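PDB 4OJV: 3',5'-cyclic-nucleotide phosphodiesterase 1 from Saccharomyces cerevisiae, which belongs to the class-II cyclic-nucleotide phosphodiesterases, metallo-hydrolase-fold proteins with a two-zinc site of histidines and aspartates. Local coordinates for residues A[322-327]-A[356-361]. Numbering follows the deposited sequence.
With ZN (zinc ion), chain E.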
loop_
_atom_site.group_PDB
_atom_site.type_symbol
_atom_site.label_atom_id
_atom_site.label_comp_id
_atom_site.label_asym_id
_atom_site.label_seq_id
_atom_site.Cartn_x
_atom_site.Cartn_y
_atom_site.Cartn_z
ATOM N N VAL A 322 16.666 20.375 -7.574
ATOM C CA VAL A 322 16.793 18.985 -7.157
ATOM C C VAL A 322 15.692 18.701 -6.147
ATOM O O VAL A 322 15.621 19.343 -5.094
ATOM C CB VAL A 322 18.189 18.698 -6.567
ATOM C CG1 VAL A 322 18.277 17.280 -6.018
ATOM C CG2 VAL A 322 19.264 18.955 -7.618
ATOM N N ILE A 323 14.827 17.759 -6.509
ATOM C CA ILE A 323 13.678 17.379 -5.693
ATOM C C ILE A 323 13.986 15.996 -5.132
ATOM O O ILE A 323 14.069 15.027 -5.877
ATOM C CB ILE A 323 12.383 17.350 -6.540
ATOM C CG1 ILE A 323 12.188 18.661 -7.328
ATOM C CG2 ILE A 323 11.174 17.002 -5.680
ATOM C CD1 ILE A 323 12.081 19.909 -6.480
ATOM N N VAL A 324 14.187 15.928 -3.820
ATOM C CA VAL A 324 14.661 14.720 -3.148
ATOM C C VAL A 324 13.477 13.836 -2.792
ATOM O O VAL A 324 12.527 14.285 -2.151
ATOM C CB VAL A 324 15.441 15.103 -1.879
ATOM C CG1 VAL A 324 15.905 13.878 -1.110
ATOM C CG2 VAL A 324 16.635 15.975 -2.241
ATOM N N THR A 325 13.547 12.580 -3.213
ATOM C CA THR A 325 12.453 11.634 -3.055
ATOM C C THR A 325 12.871 10.446 -2.194
ATOM O O THR A 325 14.044 10.283 -1.854
ATOM C CB THR A 325 12.030 11.103 -4.436
ATOM O OG1 THR A 325 13.130 10.371 -4.991
ATOM C CG2 THR A 325 11.650 12.261 -5.366
ATOM N N HIS A 326 11.895 9.608 -1.848
ATOM C CA HIS A 326 12.163 8.269 -1.311
ATOM C C HIS A 326 12.920 8.298 -0.007
ATOM O O HIS A 326 13.703 7.408 0.289
ATOM C CB HIS A 326 12.909 7.433 -2.365
ATOM C CG HIS A 326 12.786 5.941 -2.190
ATOM N ND1 HIS A 326 13.617 5.228 -1.397
ATOM C CD2 HIS A 326 11.940 5.023 -2.795
ATOM C CE1 HIS A 326 13.289 3.930 -1.462
ATOM N NE2 HIS A 326 12.274 3.797 -2.323
ATOM N N VAL A 327 12.688 9.321 0.807
ATOM C CA VAL A 327 13.321 9.357 2.122
ATOM C C VAL A 327 12.655 8.308 3.014
ATOM O O VAL A 327 11.427 8.216 3.083
ATOM C CB VAL A 327 13.264 10.761 2.760
ATOM C CG1 VAL A 327 13.849 10.743 4.168
ATOM C CG2 VAL A 327 14.015 11.763 1.891
ATOM N N LEU A 356 22.244 25.992 -6.522
ATOM C CA LEU A 356 21.487 24.754 -6.575
ATOM C C LEU A 356 20.315 24.861 -5.606
ATOM O O LEU A 356 20.492 25.293 -4.465
ATOM C CB LEU A 356 22.421 23.611 -6.180
ATOM C CG LEU A 356 21.931 22.171 -6.249
ATOM C CD1 LEU A 356 21.568 21.796 -7.677
ATOM C CD2 LEU A 356 23.004 21.241 -5.711
ATOM N N ARG A 357 19.119 24.482 -6.058
ATOM C CA ARG A 357 17.907 24.639 -5.255
ATOM C C ARG A 357 17.368 23.267 -4.885
ATOM O O ARG A 357 16.887 22.524 -5.747
ATOM C CB ARG A 357 16.867 25.453 -6.018
ATOM C CG ARG A 357 17.352 26.862 -6.298
ATOM C CD ARG A 357 16.741 27.449 -7.541
ATOM N NE ARG A 357 17.372 28.729 -7.839
ATOM C CZ ARG A 357 16.766 29.725 -8.468
ATOM N NH1 ARG A 357 15.506 29.595 -8.867
ATOM N NH2 ARG A 357 17.421 30.857 -8.686
ATOM N N ILE A 358 17.492 22.922 -3.607
ATOM C CA ILE A 358 17.168 21.586 -3.115
ATOM C C ILE A 358 15.896 21.643 -2.286
ATOM O O ILE A 358 15.765 22.472 -1.384
ATOM C CB ILE A 358 18.334 20.971 -2.305
ATOM C CG1 ILE A 358 19.662 21.109 -3.068
ATOM C CG2 ILE A 358 18.021 19.516 -1.966
ATOM C CD1 ILE A 358 20.868 20.583 -2.317
ATOM N N SER A 359 14.960 20.758 -2.619
ATOM C CA SER A 359 13.694 20.637 -1.909
ATOM C C SER A 359 13.411 19.163 -1.684
ATOM O O SER A 359 13.847 18.316 -2.461
ATOM C CB SER A 359 12.543 21.226 -2.737
ATOM O OG SER A 359 12.746 22.597 -3.018
ATOM N N ILE A 360 12.655 18.854 -0.638
ATOM C CA ILE A 360 12.149 17.496 -0.436
ATOM C C ILE A 360 10.791 17.399 -1.118
ATOM O O ILE A 360 9.964 18.299 -0.977
ATOM C CB ILE A 360 11.995 17.161 1.073
ATOM C CG1 ILE A 360 13.300 17.416 1.853
ATOM C CG2 ILE A 360 11.488 15.735 1.267
ATOM C CD1 ILE A 360 14.489 16.569 1.454
ATOM N N ALA A 361 10.559 16.302 -1.845
ATOM C CA ALA A 361 9.247 16.007 -2.431
ATOM C C ALA A 361 8.215 15.765 -1.343
ATOM O O ALA A 361 8.442 14.958 -0.445
ATOM C CB ALA A 361 9.321 14.782 -3.331
HETATM ZN ZN ZN E . 11.938 1.976 -3.327
HETATM O O HOH W 1 12.213 0.012 -3.686
#
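Val322 and Val324 face Ile358 and Ile360 across two parallel strands, and four backbone hydrogen bonds hold the pairs level. Val322 N donates to Arg357 O (2.8 Å) and Val322 O accepts from Ser359 N; one step on, Val324 N donates to Ser359 O and Val324 O accepts from Ala361 N (2.8 Å, N-H...O angle 171°). Residues 322-327 thus bond through Val322 and Val324, while the backbone groups of Ile323 and Thr325 bond to strand 273-279 and to Cys280 just beyond it, so 321-325 is an inner strand. Branched residues suit this extended backbone. Val324 CG2, anti to its carbonyl carbon, rests on Ile358 CG2 at 3.8 Å, and Ile360 CD1 comes equally near Val324 CB. Further back, Val322 CG2 meets Leu356 CD1 (3.7 Å). Helix 336-350, which links the two parallel strands in a beta-alpha-beta crossover, packs on this face, with Leu344 touching Val324 and Leu341 touching Ile358.

On the face of Ile323 and Ser359 the large Ile323 lies against small partners: its CG2 is 3.7 Å from Ala361 CB, just past the strand, and its CD1 4.0 Å from Ser359 CB. The hydroxyl of buried Ser359 is satisfied by a hydrogen bond with Asp81 N.

Just past the C-terminal end of strand 321-325, His326 turns from 356-361 and binds zinc through NE2 (2.1 Å), sharing the ion with Asp132, His133, Asp244 and a water. Ser281 OG hydrogen-bonds its ND1, a second-shell contact that probably helps fix the ring's rotation. Buried and bonded on both sides, strand 321-325 probably gives the imidazole a firm base from which to reach the metal.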